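Local coordinates for protein excinuclease ABC, subunit A. (Deinococcus radiodurans, PDB 2VF7) that binds DNA, zinc and adenine nucleotides as a UvrA-family ATPase of the ABC superfamily, and probably takes part in recognising damaged DNA during excision repair, at residues Arg19-Arg22 with Asp28-Val31; Phe221-Pro226 with Ala258-Leu263; Glu471-Lys474 with Glu478-Thr481. The protein carries 1 engineered substitution. All blocks are in the same frame, centred on the assembly; numbering follows the deposited sequence. Where two conformers were deposited one is given.

Interaction 1: residues Arg19-Arg22 with Asp28-Val31; sequences RGAR and DISV
The guanidinium of Arg-22 takes the carboxylate of Asp-28 at its edge, with OD2 almost exactly in the guanidinium plane. NH1 of Arg-22 donates to OD2 of Asp-28 at 2.6 Å, a salt bridge made through one oxygen. The fit is uneven: the side chains run side by side, but their planar ends are turned 66° apart, and the oxygen is met from above the carboxylate plane. CG of Asp-28 stands anti to the backbone N (chi1 -156°), which brings OD2 back to 3.3 Å from CA of Gly-20. The other nitrogens of the guanidinium, NE and NH2, pair with Asp-84 and Asp-86, so three carboxylates probably fix its rotation. Beside these groups the backbones form the end of the antiparallel beta hairpin 15-21/29-34, interrupted by a G1 beta bulge in which Gly-20, with positive phi, and Ala-21 both face Ile-29. Ala-21 N reaches the in-plane lone pair of Ile-29 O at 3.1 Å in a nearly straight bond (165°). Ile-29 N returns one of 3.0 Å to Ala-21 O, whereas Gly-20 N adds a weak, bent bond to Ile-29 O. On one side of the hairpin, CB of Ala-21 packs at 3.9 Å on CG1 of Ile-29, whose side chain also touches Ile-464. On the side of Arg-19 and Ser-30, a water accepts from Gly-20 N at 2.6 Å and is hydrogen-bonded to Ser-30 OG.

Interaction 2: residues Phe221-Pro226 with Ala258-Leu263; sequences FTDEQP and ARRHVL
Phe-221 and Arg-259 meet as edge against face: the ring presents CD1 to one side of the guanidinium, the two planes standing 72° apart. CD1 of Phe-221 lies 3.8 Å from NE of Arg-259 and falls toward the rim of the guanidinium, not over its middle. The side chains of Gln-225 and Arg-260 cross at about a right angle, yet the amide and guanidinium are only 8° from parallel and stack, with OE1 of Gln-225 placed 3.4 Å from CZ of Arg-260, over the centre of the group. The amide of Gln-225 is held from its other end, since NE2 donates to the carbonyl of Phe-255. Both segments belong to the UvrA DNA-binding domain, where the chain leaving helix 213-221 passes the first turn of helix 258-268. That exit is shaped by an ST turn, in which Glu-224 N donates to Thr-222 OG1 at 3.1 Å, and it is tied to the helix start through Ser-257, whose OG binds Thr-222 O and Arg-260 N. CG of Arg-260 is anti to the backbone N (chi1 177°), sending the chain outward from the helix toward the turn. NH1 of Arg-260 comes to 2.8 Å from Asp-223 O at the guanidinium edge, but the angle is too poor for a hydrogen bond. OD2 of Asp-223 lies 4.3 Å from NH1 of Arg-260 and well out of the guanidinium plane, so this pair interacts through charge alone.

Interaction 3: residues Glu471-Lys474 with Glu478-Thr481; sequences EGLK and ESQT
Leu-473 spreads its two methyl groups over Ser-479 and Thr-481. CD1 of Leu-473 comes closest, at 3.5 Å from OG of Ser-479 and 3.9 Å from its CB, so a methyl rests against the serine hydroxymethyl group. The other branch of Leu-473, CD2, meets Thr-481 crosswise, 4.1 Å from CB of that residue, the two side chains standing at about a right angle. Having CG of Leu-473 anti to the backbone N (chi1 -167°) carries the branch point across to the second segment. Around it, Leu-450, Tyr-466, Leu-485 and Phe-486 also touch the leucine, closing it into a buried apolar cluster. The polar ends beside it are satisfied elsewhere: Ser-479 OG bonds to Gly-482 N and Asp-452, and Thr-481 OG1 to the other oxygen of Asp-452. An alanine at Leu-473 would remove both methyl branches and is likely to leave a gap beside Ser-479 and Thr-481, depriving the neighbouring apolar side chains of their packing partner.

The exposed side is looser and does not bridge the two segments. Here Lys-474 NZ donates to Glu-471 OE1 at 3.2 Å, in a salt bridge that meets the carboxylate from 47° above its plane, while the lysine also makes a cation-pi contact with Phe-486. The packed side, by contrast, ends at a classical serine N-cap: Ser-479 starts helix 480-487 by accepting from Gly-482 N. Asp-452, on strand 449-453 of the nucleotide-binding core, binds both hydroxyls. The side chain of Thr-481 is about 7 Å from that of Lys-49, the ADP-binding lysine of the Walker A P-loop.

In the fold
From the N terminus, interaction 1 comes first and closes the short turn of hairpin 15-21/29-34, near the first ADP site. The chain then builds the first P-loop and runs out to the DNA-binding domain, where interaction 2 closes a longer excursion, with 31 residues between its segments, bringing the exit of helix 213-221 to the start of helix 258-268. Back in the nucleotide-binding core, interaction 3 spans three residues and joins the turn after strand 464-468 to helix 480-487. The three lie in series, none enclosing or crossing another. Interactions 1 and 3 share one side of the chain's centre, and strand 464-468 borders both; interaction 2 lies on the opposite side, its centre about 61 Å from that of interaction 1.

Interaction 1: residues Arg19-Arg22 with Asp28-Val31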
loop_
_atom_site.group_PDB
_atom_site.type_symbol
_atom_site.label_atom_id
_atom_site.label_comp_id
_atom_site.label_asym_id
_atom_site.label_seq_id
_atom_site.Cartn_x
_atom_site.Cartn_y
_atom_site.Cartn_z
ATOM N N ARG A 19 23.803 -5.487 15.649
ATOM C CA ARG A 19 24.892 -6.421 15.456
ATOM C C ARG A 19 25.076 -6.808 13.988
ATOM O O ARG A 19 24.101 -7.121 13.298
ATOM C CB ARG A 19 24.611 -7.673 16.271
ATOM C CG ARG A 19 25.724 -8.681 16.250
ATOM C CD ARG A 19 25.448 -9.776 17.262
ATOM N NE ARG A 19 24.336 -10.660 16.902
ATOM C CZ ARG A 19 24.415 -11.614 15.976
ATOM N NH1 ARG A 19 25.540 -11.777 15.281
ATOM N NH2 ARG A 19 23.367 -12.386 15.722
ATOM N N GLY A 20 26.326 -6.797 13.524
ATOM C CA GLY A 20 26.657 -7.281 12.180
ATOM C C GLY A 20 26.173 -6.405 11.037
ATOM O O GLY A 20 25.827 -6.900 9.979
ATOM N N ALA A 21 26.162 -5.097 11.250
ATOM C CA ALA A 21 25.707 -4.158 10.221
ATOM C C ALA A 21 26.818 -3.922 9.202
ATOM O O ALA A 21 27.874 -3.384 9.539
ATOM C CB ALA A 21 25.261 -2.827 10.874
ATOM N N ARG A 22 26.600 -4.357 7.965
ATOM C CA ARG A 22 27.576 -4.084 6.914
ATOM C C ARG A 22 26.989 -3.442 5.628
ATOM O O ARG A 22 27.438 -3.710 4.520
ATOM C CB ARG A 22 28.462 -5.323 6.653
ATOM C CG ARG A 22 27.727 -6.500 6.102
ATOM C CD ARG A 22 28.284 -7.855 6.508
ATOM N NE ARG A 22 27.139 -8.757 6.535
ATOM C CZ ARG A 22 26.655 -9.339 7.623
ATOM N NH1 ARG A 22 27.273 -9.205 8.786
ATOM N NH2 ARG A 22 25.569 -10.097 7.533
ATOM N N ASP A 28 30.744 -4.317 9.275
ATOM C CA ASP A 28 30.231 -5.420 10.101
ATOM C C ASP A 28 30.301 -4.979 11.563
ATOM O O ASP A 28 30.985 -5.606 12.371
ATOM C CB ASP A 28 31.105 -6.663 9.884
ATOM C CG ASP A 28 30.391 -7.965 10.201
ATOM O OD1 ASP A 28 31.089 -8.963 10.469
ATOM O OD2 ASP A 28 29.144 -8.012 10.162
ATOM N N ILE A 29 29.615 -3.871 11.877
ATOM C CA ILE A 29 29.724 -3.208 13.185
ATOM C C ILE A 29 28.664 -3.667 14.206
ATOM O O ILE A 29 27.607 -4.215 13.838
ATOM C CB ILE A 29 29.686 -1.618 13.067
ATOM C CG1 ILE A 29 28.302 -1.107 12.665
ATOM C CG2 ILE A 29 30.722 -1.096 12.092
ATOM C CD1 ILE A 29 27.374 -0.814 13.837
ATOM N N SER A 30 28.971 -3.432 15.484
ATOM C CA SER A 30 28.009 -3.560 16.575
ATOM C C SER A 30 27.915 -2.219 17.280
ATOM O O SER A 30 28.933 -1.618 17.594
ATOM C CB SER A 30 28.461 -4.612 17.585
ATOM O OG SER A 30 28.486 -5.890 17.010
ATOM N N VAL A 31 26.698 -1.750 17.514
ATOM C CA VAL A 31 26.491 -0.536 18.282
ATOM C C VAL A 31 25.195 -0.646 19.080
ATOM O O VAL A 31 24.297 -1.382 18.706
ATOM C CB VAL A 31 26.518 0.748 17.377
ATOM C CG1 VAL A 31 25.287 0.852 16.513
ATOM C CG2 VAL A 31 26.659 1.989 18.211
HETATM O O HOH W 1 28.779 -6.919 14.517
#

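Interaction 2: residues Phe221-Pro226 with Ala258-Leu263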
loop_
_atom_site.group_PDB
_atom_site.type_symbol
_atom_site.label_atom_id
_atom_site.label_comp_id
_atom_site.label_asym_id
_atom_site.label_seq_id
_atom_site.Cartn_x
_atom_site.Cartn_y
_atom_site.Cartn_z
ATOM N N PHE A 221 -11.699 18.259 -34.507
ATOM C CA PHE A 221 -12.671 18.541 -33.432
ATOM C C PHE A 221 -13.737 17.470 -33.069
ATOM O O PHE A 221 -14.371 17.572 -32.001
ATOM C CB PHE A 221 -13.327 19.914 -33.641
ATOM C CG PHE A 221 -12.337 21.056 -33.699
ATOM C CD1 PHE A 221 -11.751 21.556 -32.540
ATOM C CD2 PHE A 221 -11.987 21.629 -34.923
ATOM C CE1 PHE A 221 -10.827 22.617 -32.595
ATOM C CE2 PHE A 221 -11.068 22.693 -34.994
ATOM C CZ PHE A 221 -10.482 23.187 -33.826
ATOM N N THR A 222 -13.951 16.477 -33.929
ATOM C CA THR A 222 -14.979 15.466 -33.680
ATOM C C THR A 222 -14.836 14.773 -32.325
ATOM O O THR A 222 -13.734 14.706 -31.787
ATOM C CB THR A 222 -15.063 14.415 -34.820
ATOM O OG1 THR A 222 -16.248 13.635 -34.661
ATOM C CG2 THR A 222 -13.862 13.484 -34.835
ATOM N N ASP A 223 -15.963 14.286 -31.780
ATOM C CA ASP A 223 -15.994 13.417 -30.582
ATOM C C ASP A 223 -16.111 11.949 -30.975
ATOM O O ASP A 223 -16.001 11.036 -30.139
ATOM C CB ASP A 223 -17.207 13.756 -29.719
ATOM C CG ASP A 223 -17.023 15.026 -28.898
ATOM O OD1 ASP A 223 -18.017 15.763 -28.752
ATOM O OD2 ASP A 223 -15.907 15.278 -28.385
ATOM N N GLU A 224 -16.405 11.750 -32.255
ATOM C CA GLU A 224 -16.537 10.454 -32.863
ATOM C C GLU A 224 -15.232 9.687 -32.785
ATOM O O GLU A 224 -14.137 10.255 -32.938
ATOM C CB GLU A 224 -16.970 10.607 -34.326
ATOM C CG GLU A 224 -18.464 10.956 -34.524
ATOM C CD GLU A 224 -18.855 11.091 -36.001
ATOM O OE1 GLU A 224 -18.106 10.618 -36.890
ATOM O OE2 GLU A 224 -19.923 11.665 -36.275
ATOM N N GLN A 225 -15.367 8.390 -32.520
ATOM C CA GLN A 225 -14.233 7.488 -32.414
ATOM C C GLN A 225 -14.502 6.172 -33.135
ATOM O O GLN A 225 -14.528 5.128 -32.479
ATOM C CB GLN A 225 -13.951 7.161 -30.946
ATOM C CG GLN A 225 -13.784 8.347 -30.049
ATOM C CD GLN A 225 -13.043 7.983 -28.798
ATOM O OE1 GLN A 225 -13.650 7.833 -27.731
ATOM N NE2 GLN A 225 -11.719 7.824 -28.912
ATOM N N PRO A 226 -14.668 6.208 -34.480
ATOM C CA PRO A 226 -14.938 4.985 -35.238
ATOM C C PRO A 226 -13.799 3.963 -35.144
ATOM O O PRO A 226 -12.632 4.340 -34.964
ATOM C CB PRO A 226 -15.110 5.497 -36.674
ATOM C CG PRO A 226 -14.334 6.722 -36.717
ATOM C CD PRO A 226 -14.589 7.369 -35.387
ATOM N N ALA A 258 -7.720 15.309 -33.026
ATOM C CA ALA A 258 -6.580 16.035 -32.464
ATOM C C ALA A 258 -6.918 16.615 -31.088
ATOM O O ALA A 258 -6.111 16.524 -30.162
ATOM C CB ALA A 258 -6.096 17.125 -33.409
ATOM N N ARG A 259 -8.101 17.221 -30.959
ATOM C CA ARG A 259 -8.557 17.765 -29.686
ATOM C C ARG A 259 -8.639 16.702 -28.581
ATOM O O ARG A 259 -8.074 16.886 -27.517
ATOM C CB ARG A 259 -9.892 18.474 -29.872
ATOM C CG ARG A 259 -10.479 19.029 -28.594
ATOM C CD ARG A 259 -11.979 19.164 -28.739
ATOM N NE ARG A 259 -12.374 20.552 -28.913
ATOM C CZ ARG A 259 -13.597 20.962 -29.251
ATOM N NH1 ARG A 259 -14.572 20.077 -29.481
ATOM N NH2 ARG A 259 -13.849 22.273 -29.365
ATOM N N ARG A 260 -9.332 15.598 -28.848
ATOM C CA ARG A 260 -9.466 14.484 -27.913
ATOM C C ARG A 260 -8.108 14.038 -27.345
ATOM O O ARG A 260 -7.926 13.923 -26.119
ATOM C CB ARG A 260 -10.156 13.326 -28.626
ATOM C CG ARG A 260 -10.323 12.040 -27.815
ATOM C CD ARG A 260 -11.626 11.358 -28.183
ATOM N NE ARG A 260 -12.351 11.157 -26.940
ATOM C CZ ARG A 260 -13.668 11.135 -26.798
ATOM N NH1 ARG A 260 -14.490 11.303 -27.824
ATOM N NH2 ARG A 260 -14.156 10.939 -25.592
ATOM N N HIS A 261 -7.151 13.797 -28.233
ATOM C CA HIS A 261 -5.825 13.389 -27.814
ATOM C C HIS A 261 -5.132 14.413 -26.948
ATOM O O HIS A 261 -4.466 14.052 -25.987
ATOM C CB HIS A 261 -4.914 13.113 -29.007
ATOM C CG HIS A 261 -3.507 12.828 -28.592
ATOM N ND1 HIS A 261 -2.520 13.793 -28.600
ATOM C CD2 HIS A 261 -2.944 11.710 -28.063
ATOM C CE1 HIS A 261 -1.404 13.270 -28.126
ATOM N NE2 HIS A 261 -1.632 12.009 -27.798
ATOM N N VAL A 262 -5.229 15.687 -27.324
ATOM C CA VAL A 262 -4.487 16.734 -26.626
ATOM C C VAL A 262 -5.013 16.897 -25.201
ATOM O O VAL A 262 -4.234 16.990 -24.258
ATOM C CB VAL A 262 -4.500 18.106 -27.402
ATOM C CG1 VAL A 262 -4.064 19.256 -26.504
ATOM C CG2 VAL A 262 -3.625 18.052 -28.643
ATOM N N LEU A 263 -6.329 16.926 -25.057
ATOM C CA LEU A 263 -6.952 17.188 -23.764
ATOM C C LEU A 263 -6.935 15.957 -22.840
ATOM O O LEU A 263 -6.834 16.101 -21.619
ATOM C CB LEU A 263 -8.383 17.715 -23.939
ATOM C CG LEU A 263 -8.688 18.997 -24.729
ATOM C CD1 LEU A 263 -10.148 19.353 -24.525
ATOM C CD2 LEU A 263 -7.804 20.186 -24.340
#

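Interaction 3: residues Glu471-Lys474 with Glu478-Thr481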
loop_
_atom_site.group_PDB
_atom_site.type_symbol
_atom_site.label_atom_id
_atom_site.label_comp_id
_atom_site.label_asym_id
_atom_site.label_seq_id
_atom_site.Cartn_x
_atom_site.Cartn_y
_atom_site.Cartn_z
ATOM N N GLU A 471 30.178 14.103 26.199
ATOM C CA GLU A 471 31.358 14.461 26.993
ATOM C C GLU A 471 32.490 13.427 26.979
ATOM O O GLU A 471 33.645 13.764 27.249
ATOM C CB GLU A 471 30.954 14.786 28.441
ATOM C CG GLU A 471 30.231 16.135 28.609
ATOM C CD GLU A 471 31.182 17.334 28.622
ATOM O OE1 GLU A 471 32.008 17.448 29.562
ATOM O OE2 GLU A 471 31.096 18.167 27.693
ATOM N N GLY A 472 32.158 12.176 26.669
ATOM C CA GLY A 472 33.145 11.097 26.628
ATOM C C GLY A 472 33.891 10.985 25.308
ATOM O O GLY A 472 34.815 10.180 25.179
ATOM N N LEU A 473 33.483 11.783 24.326
ATOM C CA LEU A 473 34.177 11.866 23.041
ATOM C C LEU A 473 35.529 12.580 23.233
ATOM O O LEU A 473 36.440 12.499 22.403
ATOM C CB LEU A 473 33.291 12.604 22.034
ATOM C CG LEU A 473 33.584 12.605 20.531
ATOM C CD1 LEU A 473 33.536 11.209 19.930
ATOM C CD2 LEU A 473 32.604 13.506 19.826
ATOM N N LYS A 474 35.638 13.261 24.365
ATOM C CA LYS A 474 36.820 14.002 24.752
ATOM C C LYS A 474 38.003 13.058 25.021
ATOM O O LYS A 474 39.145 13.511 25.145
ATOM C CB LYS A 474 36.456 14.848 25.981
ATOM C CG LYS A 474 37.559 15.642 26.642
ATOM C CD LYS A 474 37.001 16.870 27.384
ATOM C CE LYS A 474 35.675 16.607 28.108
ATOM N NZ LYS A 474 35.023 17.900 28.488
ATOM N N GLU A 478 41.086 9.919 17.719
ATOM C CA GLU A 478 40.890 9.626 16.293
ATOM C C GLU A 478 39.637 10.331 15.743
ATOM O O GLU A 478 39.412 10.372 14.532
ATOM C CB GLU A 478 40.816 8.099 16.060
ATOM C CG GLU A 478 39.610 7.400 16.730
ATOM C CD GLU A 478 39.824 5.904 17.006
ATOM O OE1 GLU A 478 40.949 5.395 16.777
ATOM O OE2 GLU A 478 38.859 5.239 17.469
ATOM N N SER A 479 38.835 10.895 16.644
ATOM C CA SER A 479 37.580 11.546 16.276
ATOM C C SER A 479 37.746 13.031 15.908
ATOM O O SER A 479 38.146 13.854 16.744
ATOM C CB SER A 479 36.563 11.376 17.399
ATOM O OG SER A 479 35.575 12.388 17.353
ATOM N N GLN A 480 37.420 13.361 14.656
ATOM C CA GLN A 480 37.466 14.747 14.175
ATOM C C GLN A 480 36.268 15.593 14.638
ATOM O O GLN A 480 36.355 16.827 14.649
ATOM C CB GLN A 480 37.602 14.795 12.656
ATOM C CG GLN A 480 38.838 14.088 12.100
ATOM C CD GLN A 480 38.832 14.037 10.583
ATOM O OE1 GLN A 480 38.729 12.961 9.984
ATOM N NE2 GLN A 480 38.917 15.209 9.949
ATOM N N THR A 481 35.159 14.943 15.006
ATOM C CA THR A 481 34.068 15.621 15.734
ATOM C C THR A 481 34.586 16.094 17.094
ATOM O O THR A 481 34.391 17.245 17.488
ATOM C CB THR A 481 32.850 14.701 15.962
ATOM O OG1 THR A 481 32.574 13.946 14.780
ATOM C CG2 THR A 481 31.627 15.500 16.348
#